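Cwp19 (Clostridioides difficile, PDB 5OQ3) is a cell-wall protein whose TIM-barrel glycoside hydrolase domain makes up this chain, and which probably cleaves peptidoglycan, possibly also as an N-acetylmuramoyl-L-alanine amidase. Local coordinates at residues 79-83 and 102-106; 54-59 and 111-117; 193-198 and 217-222. All coordinates share one frame; numbering follows the deposited sequence.

Contact 1: residues 79-83 and 102-106. With EDO (1,2-ethanediol), chain C.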
ATOM      1  N   ALA A  79     -14.576   3.090  -2.810  1.00 10.88           N
ATOM      2  CA  ALA A  79     -14.710   1.643  -2.669  1.00 11.11           C
ATOM      3  C   ALA A  79     -14.937   1.010  -4.030  1.00 11.42           C
ATOM      4  O   ALA A  79     -15.811   1.444  -4.790  1.00 12.47           O
ATOM      5  CB  ALA A  79     -15.870   1.307  -1.727  1.00 12.84           C
ATOM      6  N   LEU A  80     -14.184  -0.062  -4.290  1.00 11.87           N
ATOM      7  CA  LEU A  80     -14.516  -0.950  -5.397  1.00 12.60           C
ATOM      8  C   LEU A  80     -15.309  -2.152  -4.868  1.00 12.87           C
ATOM      9  O   LEU A  80     -15.064  -3.291  -5.242  1.00 15.89           O
ATOM     10  CB  LEU A  80     -13.253  -1.373  -6.167  1.00 16.50           C
ATOM     11  CG  LEU A  80     -12.680  -0.250  -7.052  1.00 16.93           C
ATOM     12  CD1 LEU A  80     -11.779   0.723  -6.326  1.00 15.90           C
ATOM     13  CD2 LEU A  80     -11.972  -0.767  -8.278  1.00 21.06           C
ATOM     14  N   TYR A  81     -16.262  -1.868  -3.974  1.00 11.79           N
ATOM     15  CA  TYR A  81     -17.086  -2.887  -3.319  1.00 12.21           C
ATOM     16  C   TYR A  81     -18.329  -2.171  -2.802  1.00 13.06           C
ATOM     17  O   TYR A  81     -18.315  -0.939  -2.639  1.00 13.74           O
ATOM     18  CB  TYR A  81     -16.370  -3.562  -2.155  1.00 12.07           C
ATOM     19  CG  TYR A  81     -15.771  -2.619  -1.114  1.00 11.43           C
ATOM     20  CD1 TYR A  81     -14.501  -2.069  -1.279  1.00 11.64           C
ATOM     21  CD2 TYR A  81     -16.478  -2.250   0.023  1.00 12.14           C
ATOM     22  CE1 TYR A  81     -13.956  -1.220  -0.330  1.00 11.00           C
ATOM     23  CE2 TYR A  81     -15.948  -1.404   0.970  1.00 11.95           C
ATOM     24  CZ  TYR A  81     -14.694  -0.875   0.787  1.00 10.44           C
ATOM     25  OH  TYR A  81     -14.155  -0.029   1.735  1.00 13.14           O
ATOM     26  N   LYS A  82     -19.363  -2.945  -2.515  1.00 14.21           N
ATOM     27  CA  LYS A  82     -20.609  -2.446  -1.954  1.00 15.05           C
ATOM     28  C   LYS A  82     -20.369  -2.069  -0.489  1.00 15.55           C
ATOM     29  O   LYS A  82     -19.865  -2.874   0.312  1.00 16.09           O
ATOM     30  CB  LYS A  82     -21.691  -3.498  -2.078  1.00 17.59           C
ATOM     31  CG  LYS A  82     -23.062  -3.015  -1.680  1.00 21.66           C
ATOM     32  CD  LYS A  82     -24.118  -3.989  -2.194  1.00 26.43           C
ATOM     33  CE  LYS A  82     -25.506  -3.440  -1.981  1.00 28.46           C
ATOM     34  NZ  LYS A  82     -26.437  -4.596  -2.162  1.00 29.82           N
ATOM     35  N   SER A  83     -20.705  -0.827  -0.139  1.00 14.03           N
ATOM     36  CA  SER A  83     -20.384  -0.241   1.167  1.00 15.38           C
ATOM     37  C   SER A  83     -21.560   0.608   1.644  1.00 17.15           C
ATOM     38  O   SER A  83     -22.208   1.266   0.835  1.00 18.49           O
ATOM     39  CB  SER A  83     -19.158   0.659   1.042  1.00 14.73           C
ATOM     40  OG  SER A  83     -18.816   1.245   2.283  1.00 15.18           O
ATOM     41  N   TYR A 102     -22.765  -3.625 -10.622  1.00 16.21           N
ATOM     42  CA  TYR A 102     -22.364  -4.880 -10.007  1.00 14.59           C
ATOM     43  C   TYR A 102     -21.356  -4.540  -8.937  1.00 13.76           C
ATOM     44  O   TYR A 102     -20.786  -3.456  -8.933  1.00 14.83           O
ATOM     45  CB  TYR A 102     -21.728  -5.810 -11.049  1.00 13.95           C
ATOM     46  CG  TYR A 102     -20.341  -5.506 -11.511  1.00 16.01           C
ATOM     47  CD1 TYR A 102     -20.065  -4.362 -12.234  1.00 15.95           C
ATOM     48  CD2 TYR A 102     -19.288  -6.397 -11.254  1.00 16.19           C
ATOM     49  CE1 TYR A 102     -18.767  -4.075 -12.658  1.00 15.64           C
ATOM     50  CE2 TYR A 102     -18.003  -6.143 -11.723  1.00 14.78           C
ATOM     51  CZ  TYR A 102     -17.737  -4.973 -12.390  1.00 15.84           C
ATOM     52  OH  TYR A 102     -16.434  -4.716 -12.804  1.00 15.52           O
ATOM     53  N   ASP A 103     -21.112  -5.475  -8.034  1.00 13.28           N
ATOM     54  CA  ASP A 103     -20.085  -5.312  -7.005  1.00 12.73           C
ATOM     55  C   ASP A 103     -18.856  -6.059  -7.515  1.00 10.55           C
ATOM     56  O   ASP A 103     -18.880  -7.276  -7.607  1.00 13.94           O
ATOM     57  CB  ASP A 103     -20.587  -5.908  -5.704  1.00 12.55           C
ATOM     58  CG  ASP A 103     -19.556  -5.796  -4.561  1.00 13.12           C
ATOM     59  OD1 ASP A 103     -18.446  -5.298  -4.774  1.00 12.79           O
ATOM     60  OD2 ASP A 103     -19.886  -6.183  -3.429  1.00 12.91           O
ATOM     61  N   PRO A 104     -17.764  -5.351  -7.855  1.00 12.17           N
ATOM     62  CA  PRO A 104     -16.601  -6.075  -8.392  1.00 10.91           C
ATOM     63  C   PRO A 104     -15.900  -6.973  -7.389  1.00  9.72           C
ATOM     64  O   PRO A 104     -15.315  -7.981  -7.788  1.00 10.54           O
ATOM     65  CB  PRO A 104     -15.632  -4.975  -8.834  1.00 14.09           C
ATOM     66  CG  PRO A 104     -16.401  -3.711  -8.750  1.00 16.85           C
ATOM     67  CD  PRO A 104     -17.564  -3.910  -7.854  1.00 12.92           C
ATOM     68  N   LEU A 105     -15.957  -6.644  -6.101  1.00  9.36           N
ATOM     69  CA  LEU A 105     -15.063  -7.319  -5.166  1.00  9.24           C
ATOM     70  C   LEU A 105     -15.245  -8.848  -5.027  1.00  9.31           C
ATOM     71  O   LEU A 105     -14.239  -9.566  -5.022  1.00  9.01           O
ATOM     72  CB  LEU A 105     -15.035  -6.609  -3.794  1.00  8.87           C
ATOM     73  CG  LEU A 105     -14.039  -7.122  -2.781  1.00  9.08           C
ATOM     74  CD1 LEU A 105     -12.621  -7.107  -3.349  1.00  8.96           C
ATOM     75  CD2 LEU A 105     -14.082  -6.326  -1.481  1.00  9.46           C
ATOM     76  N   PRO A 106     -16.508  -9.348  -4.960  1.00  8.39           N
ATOM     77  CA  PRO A 106     -16.687 -10.814  -4.926  1.00  9.40           C
ATOM     78  C   PRO A 106     -16.007 -11.495  -6.107  1.00  8.63           C
ATOM     79  O   PRO A 106     -15.437 -12.586  -5.952  1.00  9.59           O
ATOM     80  CB  PRO A 106     -18.205 -10.981  -4.943  1.00 10.47           C
ATOM     81  CG  PRO A 106     -18.702  -9.755  -4.294  1.00  9.58           C
ATOM     82  CD  PRO A 106     -17.801  -8.658  -4.749  1.00  8.84           C
TER
HETATM   83  C1  EDO C 502     -20.422   2.096  -2.346  1.00 23.85           C
HETATM   84  O1  EDO C 502     -19.193   1.562  -2.752  1.00 17.11           O
HETATM   85  C2  EDO C 502     -21.439   1.049  -2.355  1.00 18.55           C
HETATM   86  O2  EDO C 502     -22.072   0.894  -1.113  1.00 38.27           O
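Leu80 meets the start of helix 104-114 mainly through its carbonyl. Its O lies 3.7 Å from Pro104 CD and beside Leu105 CB. Next comes Tyr81, whose CB packs against Leu105 CD2 at 3.7 Å. The two side chains lie side by side and point the same way. Tyr81 CG sits between the backbone N and the carbonyl carbon (chi1 52°), and this carries the ring back over its own segment, where Ala79 CB covers the centre of one face. The backbone N of Lys82 gives a weak bond to Asp103 OD2, 3.4 Å long. Asp103 is the N-cap of the helix: its OD1 accepts from Leu105 N at 3.1 Å, from above the carboxylate plane. The same carboxylate thus caps the helix and receives the loop. Its OD2 has its stronger partner in Tyr182 OH, outside the contact. A 1,2-ethanediol, probably from the crystallisation liquor, donates through O1 to Tyr81 O at 2.7 Å. Its other end, near Ser83, is less surely placed. The loop follows strand 68-74 of the TIM barrel. Tyr81 also touches helix 165-181 and Phe123 of strand 118-123, while Leu105 rests on Phe119 of that strand.

Contact 2: residues 54-59 and 111-117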
ATOM      1  N   TYR A  54      -9.654  -8.472 -15.808  1.00 12.61           N
ATOM      2  CA  TYR A  54      -9.131  -8.992 -14.556  1.00 12.62           C
ATOM      3  C   TYR A  54      -8.699 -10.449 -14.656  1.00 12.95           C
ATOM      4  O   TYR A  54      -7.584 -10.794 -14.220  1.00 13.41           O
ATOM      5  CB  TYR A  54     -10.134  -8.856 -13.457  1.00 11.85           C
ATOM      6  CG  TYR A  54      -9.629  -9.313 -12.109  1.00 12.03           C
ATOM      7  CD1 TYR A  54      -8.627  -8.605 -11.424  1.00 11.53           C
ATOM      8  CD2 TYR A  54     -10.128 -10.452 -11.527  1.00 11.19           C
ATOM      9  CE1 TYR A  54      -8.184  -9.004 -10.158  1.00 11.77           C
ATOM     10  CE2 TYR A  54      -9.720 -10.864 -10.293  1.00 10.72           C
ATOM     11  CZ  TYR A  54      -8.735 -10.138  -9.605  1.00  9.87           C
ATOM     12  OH  TYR A  54      -8.365 -10.510  -8.355  1.00 10.66           O
ATOM     13  N   THR A  55      -9.548 -11.293 -15.238  1.00 12.03           N
ATOM     14  CA  THR A  55      -9.155 -12.704 -15.321  1.00 11.73           C
ATOM     15  C   THR A  55      -7.952 -12.917 -16.234  1.00 13.62           C
ATOM     16  O   THR A  55      -7.107 -13.752 -15.974  1.00 14.99           O
ATOM     17  CB  THR A  55     -10.325 -13.652 -15.670  1.00 14.01           C
ATOM     18  OG1 THR A  55     -10.934 -13.209 -16.871  1.00 18.53           O
ATOM     19  CG2 THR A  55     -11.342 -13.672 -14.550  1.00 14.73           C
ATOM     20  N   ASP A  56      -7.897 -12.168 -17.319  1.00 13.83           N
ATOM     21  CA  ASP A  56      -6.745 -12.244 -18.197  1.00 14.29           C
ATOM     22  C   ASP A  56      -5.471 -11.807 -17.470  1.00 15.16           C
ATOM     23  O   ASP A  56      -4.404 -12.401 -17.647  1.00 16.45           O
ATOM     24  CB  ASP A  56      -6.940 -11.333 -19.419  1.00 16.02           C
ATOM     25  CG  ASP A  56      -7.897 -11.911 -20.472  1.00 19.99           C
ATOM     26  OD1 ASP A  56      -8.286 -13.120 -20.405  1.00 22.76           O
ATOM     27  OD2 ASP A  56      -8.225 -11.117 -21.401  1.00 24.48           O
ATOM     28  N   LEU A  57      -5.586 -10.773 -16.647  1.00 13.63           N
ATOM     29  CA  LEU A  57      -4.452 -10.298 -15.857  1.00 12.83           C
ATOM     30  C   LEU A  57      -4.015 -11.382 -14.857  1.00 12.81           C
ATOM     31  O   LEU A  57      -2.841 -11.727 -14.788  1.00 14.15           O
ATOM     32  CB  LEU A  57      -4.757  -8.955 -15.219  1.00 14.30           C
ATOM     33  CG  LEU A  57      -3.685  -8.348 -14.305  1.00 15.35           C
ATOM     34  CD1 LEU A  57      -2.404  -8.100 -15.109  1.00 16.67           C
ATOM     35  CD2 LEU A  57      -4.184  -7.071 -13.668  1.00 16.89           C
ATOM     36  N   LEU A  58      -4.959 -11.960 -14.114  1.00 11.85           N
ATOM     37  CA  LEU A  58      -4.570 -13.001 -13.182  1.00 12.69           C
ATOM     38  C   LEU A  58      -3.928 -14.178 -13.881  1.00 12.91           C
ATOM     39  O   LEU A  58      -2.995 -14.786 -13.351  1.00 13.55           O
ATOM     40  CB  LEU A  58      -5.758 -13.481 -12.404  1.00 13.01           C
ATOM     41  CG  LEU A  58      -6.398 -12.535 -11.409  1.00 11.77           C
ATOM     42  CD1 LEU A  58      -7.316 -13.343 -10.531  1.00 13.57           C
ATOM     43  CD2 LEU A  58      -5.366 -11.848 -10.529  1.00 13.50           C
ATOM     44  N   ASP A  59      -4.464 -14.538 -15.059  1.00 12.40           N
ATOM     45  CA  ASP A  59      -3.883 -15.675 -15.757  1.00 13.57           C
ATOM     46  C   ASP A  59      -2.409 -15.420 -16.094  1.00 13.83           C
ATOM     47  O   ASP A  59      -1.575 -16.299 -15.944  1.00 14.95           O
ATOM     48  CB  ASP A  59      -4.622 -15.965 -17.073  1.00 13.75           C
ATOM     49  CG  ASP A  59      -6.007 -16.560 -16.890  1.00 17.32           C
ATOM     50  OD1 ASP A  59      -6.311 -17.119 -15.814  1.00 20.15           O
ATOM     51  OD2 ASP A  59      -6.765 -16.518 -17.892  1.00 22.13           O
ATOM     52  N   GLU A 111     -12.294 -15.136  -8.210  1.00  9.70           N
ATOM     53  CA  GLU A 111     -11.473 -15.525  -9.315  1.00  9.79           C
ATOM     54  C   GLU A 111     -10.005 -15.712  -8.938  1.00  9.92           C
ATOM     55  O   GLU A 111      -9.318 -16.574  -9.513  1.00 11.03           O
ATOM     56  CB  GLU A 111     -11.614 -14.488 -10.448  1.00 10.95           C
ATOM     57  CG  GLU A 111     -13.027 -14.497 -11.065  1.00 12.10           C
ATOM     58  CD  GLU A 111     -13.415 -15.768 -11.818  1.00 13.38           C
ATOM     59  OE1 GLU A 111     -12.511 -16.412 -12.358  1.00 14.80           O
ATOM     60  OE2 GLU A 111     -14.637 -16.096 -11.837  1.00 15.98           O
ATOM     61  N   ALA A 112      -9.496 -14.933  -7.974  1.00  8.68           N
ATOM     62  CA  ALA A 112      -8.186 -15.212  -7.420  1.00  9.24           C
ATOM     63  C   ALA A 112      -8.156 -16.567  -6.745  1.00  8.50           C
ATOM     64  O   ALA A 112      -7.264 -17.384  -6.994  1.00  9.90           O
ATOM     65  CB  ALA A 112      -7.743 -14.086  -6.442  1.00  9.39           C
ATOM     66  N   HIS A 113      -9.159 -16.837  -5.914  1.00  8.80           N
ATOM     67  CA  HIS A 113      -9.137 -18.084  -5.189  1.00  8.66           C
ATOM     68  C   HIS A 113      -9.262 -19.331  -6.073  1.00 10.12           C
ATOM     69  O   HIS A 113      -8.638 -20.359  -5.794  1.00 11.46           O
ATOM     70  CB  HIS A 113     -10.218 -18.068  -4.148  1.00  8.36           C
ATOM     71  CG  HIS A 113      -9.905 -17.155  -2.992  1.00  8.31           C
ATOM     72  ND1 HIS A 113     -10.843 -16.816  -2.030  1.00  9.76           N
ATOM     73  CD2 HIS A 113      -8.756 -16.530  -2.630  1.00  9.89           C
ATOM     74  CE1 HIS A 113     -10.263 -16.066  -1.105  1.00  9.96           C
ATOM     75  NE2 HIS A 113      -8.994 -15.878  -1.443  1.00 10.33           N
ATOM     76  N   LYS A 114     -10.053 -19.232  -7.148  1.00 10.03           N
ATOM     77  CA  LYS A 114     -10.171 -20.392  -8.068  1.00 12.03           C
ATOM     78  C   LYS A 114      -8.841 -20.709  -8.738  1.00 13.52           C
ATOM     79  O   LYS A 114      -8.632 -21.844  -9.180  1.00 17.26           O
ATOM     80  CB  LYS A 114     -11.269 -20.124  -9.121  1.00 13.18           C
ATOM     81  CG  LYS A 114     -12.644 -20.337  -8.503  1.00 14.72           C
ATOM     82  CD  LYS A 114     -13.771 -20.254  -9.520  1.00 16.54           C
ATOM     83  CE  LYS A 114     -13.910 -18.875 -10.116  1.00 16.06           C
ATOM     84  NZ  LYS A 114     -15.059 -18.853 -11.047  1.00 16.94           N
ATOM     85  N   ARG A 115      -7.950 -19.723  -8.831  1.00 12.04           N
ATOM     86  CA  ARG A 115      -6.628 -19.905  -9.387  1.00 12.93           C
ATOM     87  C   ARG A 115      -5.556 -20.187  -8.301  1.00 13.37           C
ATOM     88  O   ARG A 115      -4.361 -20.169  -8.591  1.00 15.75           O
ATOM     89  CB  ARG A 115      -6.239 -18.668 -10.183  1.00 13.83           C
ATOM     90  CG  ARG A 115      -7.030 -18.516 -11.464  1.00 13.66           C
ATOM     91  CD  ARG A 115      -6.858 -17.122 -12.028  1.00 14.57           C
ATOM     92  NE  ARG A 115      -7.541 -17.006 -13.294  1.00 16.37           N
ATOM     93  CZ  ARG A 115      -8.851 -16.887 -13.451  1.00 15.53           C
ATOM     94  NH1 ARG A 115      -9.677 -16.823 -12.412  1.00 14.35           N
ATOM     95  NH2 ARG A 115      -9.364 -16.832 -14.679  1.00 19.25           N
ATOM     96  N   GLY A 116      -5.958 -20.464  -7.074  1.00 12.86           N
ATOM     97  CA  GLY A 116      -5.019 -20.755  -6.012  1.00 13.34           C
ATOM     98  C   GLY A 116      -4.181 -19.564  -5.585  1.00 13.66           C
ATOM     99  O   GLY A 116      -3.073 -19.746  -5.074  1.00 19.03           O
ATOM    100  N   MET A 117      -4.719 -18.350  -5.795  1.00 10.69           N
ATOM    101  CA  MET A 117      -4.020 -17.131  -5.433  1.00 10.13           C
ATOM    102  C   MET A 117      -4.679 -16.490  -4.222  1.00  9.87           C
ATOM    103  O   MET A 117      -5.898 -16.507  -4.098  1.00 14.03           O
ATOM    104  CB  MET A 117      -4.046 -16.136  -6.577  1.00 11.81           C
ATOM    105  CG  MET A 117      -3.428 -16.676  -7.853  1.00 12.92           C
ATOM    106  SD  MET A 117      -3.611 -15.728  -9.331  1.00 15.18           S
ATOM    107  CE  MET A 117      -2.364 -14.483  -9.123  1.00 16.27           C
TER
HETATM  108  O   HOH W   1      -9.238 -16.832 -17.852  1.00 40.54           O
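Thr55 and Glu111 bring helices 47-63 and 104-114 within 7.0 Å, measured between their CA atoms, and Leu58 faces Ala112 at nearly the same spacing. Leu58 fills the middle of the contact. Its CD1 lies 3.7 Å from Ala112 N, its CB rests on Arg115 CD, and its CD2 reaches the methyl of Met117. Tyr54 borders this patch. The edge of its ring meets Glu111 CB through CE2, and its hydroxyl bonds outside the contact to Leu108 O. The two helices follow successive strands of the TIM barrel, 27-32 and 68-74, so they are neighbours in its outer layer. Helix 104-114 ends here in a Schellman motif: Met117 N bonds to Ala112 O, Gly116 N bonds to His113 O, and Gly116 is the C-prime residue with positive phi. Just before that glycine, Arg115 reaches back across the contact. Its chain is extended from CG to NE, which brings the guanidinium to Asp59. NE donates to Asp59 OD1 at 2.8 Å, nearly straight at 167° and in the guanidinium plane. NH2 adds a weak bond to the same oxygen. NH1 is shared between Glu111 O and Glu111 OE1, both 2.9 Å away, the latter through its anti lone pair. These bonds hold the guanidinium against rotation, and Thr55 CA lies over one of its faces. Glu111 OE2 takes Lys114 NZ at 2.9 Å, extending the salt-bridge network to the exposed Lys114. The two carboxylates would be expected to balance the positive charges of Arg115 and Lys114. A water bridges Asp59 OD2, at a short 2.5 Å, and Arg115 NH2, by a weak bond of 3.2 Å.

Contact 3: residues 193-198 and 217-222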
ATOM      1  N   PHE A 193       1.030   8.374   4.386  1.00  9.57           N
ATOM      2  CA  PHE A 193       0.599   8.670   5.708  1.00  9.34           C
ATOM      3  C   PHE A 193       0.379  10.182   5.800  1.00  9.47           C
ATOM      4  O   PHE A 193      -0.444  10.697   5.052  1.00 11.46           O
ATOM      5  CB  PHE A 193       1.583   8.061   6.738  1.00 11.55           C
ATOM      6  CG  PHE A 193       1.618   6.583   6.675  1.00 12.64           C
ATOM      7  CD1 PHE A 193       0.633   5.858   7.296  1.00 13.41           C
ATOM      8  CD2 PHE A 193       2.540   5.933   5.857  1.00 13.18           C
ATOM      9  CE1 PHE A 193       0.611   4.510   7.216  1.00 16.47           C
ATOM     10  CE2 PHE A 193       2.513   4.577   5.769  1.00 14.99           C
ATOM     11  CZ  PHE A 193       1.552   3.858   6.444  1.00 12.98           C
ATOM     12  N   TYR A 194       1.144  10.920   6.589  1.00 10.70           N
ATOM     13  CA  TYR A 194       1.046  12.369   6.532  1.00  9.74           C
ATOM     14  C   TYR A 194       1.683  12.797   5.220  1.00 10.23           C
ATOM     15  O   TYR A 194       2.658  12.182   4.784  1.00 11.73           O
ATOM     16  CB  TYR A 194       1.795  13.026   7.704  1.00  9.07           C
ATOM     17  CG  TYR A 194       1.059  13.045   9.005  1.00  8.30           C
ATOM     18  CD1 TYR A 194       1.111  11.967   9.869  1.00  7.83           C
ATOM     19  CD2 TYR A 194       0.339  14.181   9.405  1.00  8.50           C
ATOM     20  CE1 TYR A 194       0.445  11.993  11.105  1.00  8.12           C
ATOM     21  CE2 TYR A 194      -0.318  14.227  10.632  1.00  8.00           C
ATOM     22  CZ  TYR A 194      -0.291  13.114  11.450  1.00  8.18           C
ATOM     23  OH  TYR A 194      -0.961  13.166  12.639  1.00  8.11           O
ATOM     24  N   PRO A 195       1.132  13.856   4.568  1.00 11.07           N
ATOM     25  CA  PRO A 195       1.662  14.225   3.263  1.00 14.08           C
ATOM     26  C   PRO A 195       2.869  15.094   3.315  1.00 17.33           C
ATOM     27  O   PRO A 195       3.422  15.399   2.291  1.00 28.43           O
ATOM     28  CB  PRO A 195       0.516  15.018   2.651  1.00 14.26           C
ATOM     29  CG  PRO A 195      -0.207  15.615   3.840  1.00 11.58           C
ATOM     30  CD  PRO A 195      -0.155  14.546   4.871  1.00 10.67           C
ATOM     31  N   GLY A 196       3.284  15.570   4.462  1.00 18.30           N
ATOM     32  CA  GLY A 196       4.523  16.314   4.457  1.00 22.96           C
ATOM     33  C   GLY A 196       4.847  16.722   5.819  1.00 25.20           C
ATOM     34  O   GLY A 196       4.068  16.481   6.766  1.00 32.45           O
ATOM     35  N   VAL A 197       6.025  17.303   5.922  1.00 24.86           N
ATOM     36  CA  VAL A 197       6.592  17.662   7.195  1.00 30.57           C
ATOM     37  C   VAL A 197       5.575  18.501   7.929  1.00 27.48           C
ATOM     38  O   VAL A 197       5.357  18.245   9.099  1.00 30.52           O
ATOM     39  CB  VAL A 197       7.981  18.344   7.111  1.00 32.74           C
ATOM     40  CG1 VAL A 197       9.013  17.405   6.477  1.00 36.03           C
ATOM     41  CG2 VAL A 197       7.930  19.677   6.372  1.00 39.74           C
ATOM     42  N   SER A 198       4.981  19.481   7.225  1.00 27.95           N
ATOM     43  CA  SER A 198       3.978  20.323   7.774  1.00 26.45           C
ATOM     44  C   SER A 198       2.564  19.823   7.418  1.00 21.63           C
ATOM     45  O   SER A 198       2.319  19.125   6.440  1.00 25.06           O
ATOM     46  CB  SER A 198       4.153  21.765   7.333  1.00 30.68           C
ATOM     47  OG  SER A 198       3.640  22.056   6.049  1.00 42.26           O
ATOM     48  N   TRP A 217       4.282  12.807  18.412  1.00  6.77           N
ATOM     49  CA  TRP A 217       2.845  12.624  18.479  1.00  7.83           C
ATOM     50  C   TRP A 217       2.272  12.223  17.110  1.00  6.90           C
ATOM     51  O   TRP A 217       1.451  11.331  17.029  1.00  7.64           O
ATOM     52  CB  TRP A 217       2.196  13.919  19.012  1.00  8.91           C
ATOM     53  CG  TRP A 217       0.718  13.963  18.998  1.00  7.92           C
ATOM     54  CD1 TRP A 217      -0.150  13.352  19.854  1.00  8.85           C
ATOM     55  CD2 TRP A 217      -0.081  14.649  18.023  1.00  8.42           C
ATOM     56  NE1 TRP A 217      -1.432  13.655  19.474  1.00  9.06           N
ATOM     57  CE2 TRP A 217      -1.417  14.446  18.350  1.00  8.94           C
ATOM     58  CE3 TRP A 217       0.228  15.410  16.891  1.00  8.49           C
ATOM     59  CZ2 TRP A 217      -2.468  14.959  17.573  1.00  9.32           C
ATOM     60  CZ3 TRP A 217      -0.775  15.933  16.162  1.00  9.75           C
ATOM     61  CH2 TRP A 217      -2.112  15.719  16.490  1.00  9.54           C
ATOM     62  N   ARG A 218       2.719  12.851  16.027  1.00  7.42           N
ATOM     63  CA  ARG A 218       2.257  12.480  14.694  1.00  6.58           C
ATOM     64  C   ARG A 218       2.658  11.033  14.364  1.00  7.01           C
ATOM     65  O   ARG A 218       1.834  10.272  13.829  1.00  6.83           O
ATOM     66  CB  ARG A 218       2.855  13.421  13.626  1.00  8.00           C
ATOM     67  CG  ARG A 218       2.234  14.819  13.649  1.00  7.90           C
ATOM     68  CD  ARG A 218       2.825  15.655  12.587  1.00  9.51           C
ATOM     69  NE  ARG A 218       2.152  16.953  12.492  1.00 10.56           N
ATOM     70  CZ  ARG A 218       2.675  18.014  11.913  1.00 13.32           C
ATOM     71  NH1 ARG A 218       3.893  17.970  11.412  1.00 16.80           N
ATOM     72  NH2 ARG A 218       1.960  19.129  11.867  1.00 14.58           N
ATOM     73  N   ARG A 219       3.891  10.632  14.684  1.00  7.07           N
ATOM     74  CA  ARG A 219       4.274   9.235  14.498  1.00  6.85           C
ATOM     75  C   ARG A 219       3.369   8.276  15.278  1.00  6.43           C
ATOM     76  O   ARG A 219       2.950   7.230  14.744  1.00  6.79           O
ATOM     77  CB  ARG A 219       5.780   9.004  14.783  1.00  6.73           C
ATOM     78  CG  ARG A 219       6.724   9.474  13.681  1.00  8.05           C
ATOM     79  CD  ARG A 219       8.199   9.293  14.081  1.00 10.45           C
ATOM     80  NE  ARG A 219       8.699  10.305  14.998  1.00 11.02           N
ATOM     81  CZ  ARG A 219       9.188  11.481  14.631  1.00  9.95           C
ATOM     82  NH1 ARG A 219       9.629  12.310  15.554  1.00 12.48           N
ATOM     83  NH2 ARG A 219       9.239  11.803  13.343  1.00 11.15           N
ATOM     84  N   GLU A 220       3.055   8.661  16.508  1.00  6.18           N
ATOM     85  CA  GLU A 220       2.187   7.835  17.314  1.00  5.87           C
ATOM     86  C   GLU A 220       0.753   7.775  16.785  1.00  6.11           C
ATOM     87  O   GLU A 220       0.097   6.761  16.934  1.00  6.59           O
ATOM     88  CB  GLU A 220       2.231   8.239  18.769  1.00  7.87           C
ATOM     89  CG  GLU A 220       1.480   7.266  19.684  1.00  8.59           C
ATOM     90  CD  GLU A 220       2.002   5.832  19.786  1.00 10.93           C
ATOM     91  OE1 GLU A 220       1.264   4.955  20.286  1.00 16.39           O
ATOM     92  OE2 GLU A 220       3.093   5.541  19.387  1.00 12.73           O
ATOM     93  N   ASN A 221       0.266   8.842  16.183  1.00  6.70           N
ATOM     94  CA  ASN A 221      -1.038   8.812  15.568  1.00  5.84           C
ATOM     95  C   ASN A 221      -1.145   7.710  14.515  1.00  5.80           C
ATOM     96  O   ASN A 221      -2.144   7.021  14.384  1.00  6.42           O
ATOM     97  CB  ASN A 221      -1.373  10.171  14.911  1.00  7.11           C
ATOM     98  CG  ASN A 221      -1.592  11.274  15.913  1.00  7.34           C
ATOM     99  OD1 ASN A 221      -2.009  11.046  17.039  1.00  9.45           O
ATOM    100  ND2 ASN A 221      -1.375  12.503  15.480  1.00  7.26           N
ATOM    101  N   VAL A 222      -0.096   7.608  13.709  1.00  6.19           N
ATOM    102  CA  VAL A 222      -0.031   6.571  12.667  1.00  6.49           C
ATOM    103  C   VAL A 222       0.086   5.195  13.331  1.00  6.25           C
ATOM    104  O   VAL A 222      -0.687   4.265  12.975  1.00  6.76           O
ATOM    105  CB  VAL A 222       1.141   6.823  11.709  1.00  6.69           C
ATOM    106  CG1 VAL A 222       1.367   5.620  10.780  1.00  8.85           C
ATOM    107  CG2 VAL A 222       0.902   8.101  10.893  1.00  7.80           C
TER
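Tyr194 packs its ring against Arg218 on helix 214-236, and this is the dense part of the contact. Arg218 CD stands over one face, 4.2 Å from the ring centroid and displaced toward the rim, a CH-pi contact. The two side chains cross at about a right angle. The ring's edge is used as well: Val222 CG2 lies near the ring plane, 3.9 Å from Tyr194 CE1. At the far end Asn221 ND2 donates to Tyr194 OH over 2.9 Å, at 161°. The hydroxyl lies close to the amide plane, and ring and amide are nearly coplanar. Asn221 ND2 also lies over a face of Trp217, toward its rim, so ND2 touches both the indole face and the tyrosine hydroxyl. Phe193 extends the apolar packing, with its CD1 3.6 Å from Val222 CG1. Val222 CG1 is anti to the backbone N (chi1 170°), and its two methyls divide between the rings: CG1 goes to Phe193 and CG2 to Tyr194. In the TIM barrel the loop with Tyr194 follows strand 186-189, and helix 214-236 comes later in the same connection, before strand 241-244. The loop therefore packs on a helix of its own strand-to-strand connection. Tyr272 and Phe199 meet the Tyr194 ring edge-to-face from outside the two segments. Toward solvent the contact thins. Val197 and Ser198 are exposed, and their CB atoms point away from the helix. What reaches them is the end of Arg218, extended from CG to NE: its NH1 comes within 2.8 Å of Val197 O. Arg218 has its strongest polar partner in Asp201, which forms a salt bridge with NH2. Val197 O accepts a hydrogen bond from Tyr272 OH.

Overall arrangement
All three contacts belong to the TIM-barrel domain. Contacts 1 and 2 share helix 104-114: contact 1 meets its first turn, contact 2 its last turn and the Schellman end. Their centres are about 17 Å apart, and their nearest atoms about 5 Å, without touching. Along the chain, contact 1 is nested within the loop closed by contact 2. Contact 3 comes later in the chain, beyond strand 186-189. Its centre lies about 30 Å from that of contact 1 and about 36 Å from that of contact 2, with contact 2 on the opposite side of the chain's centre. The 1,2-ethanediol at contact 1 is probably from the crystallisation liquor, so it is no evidence for a substrate site.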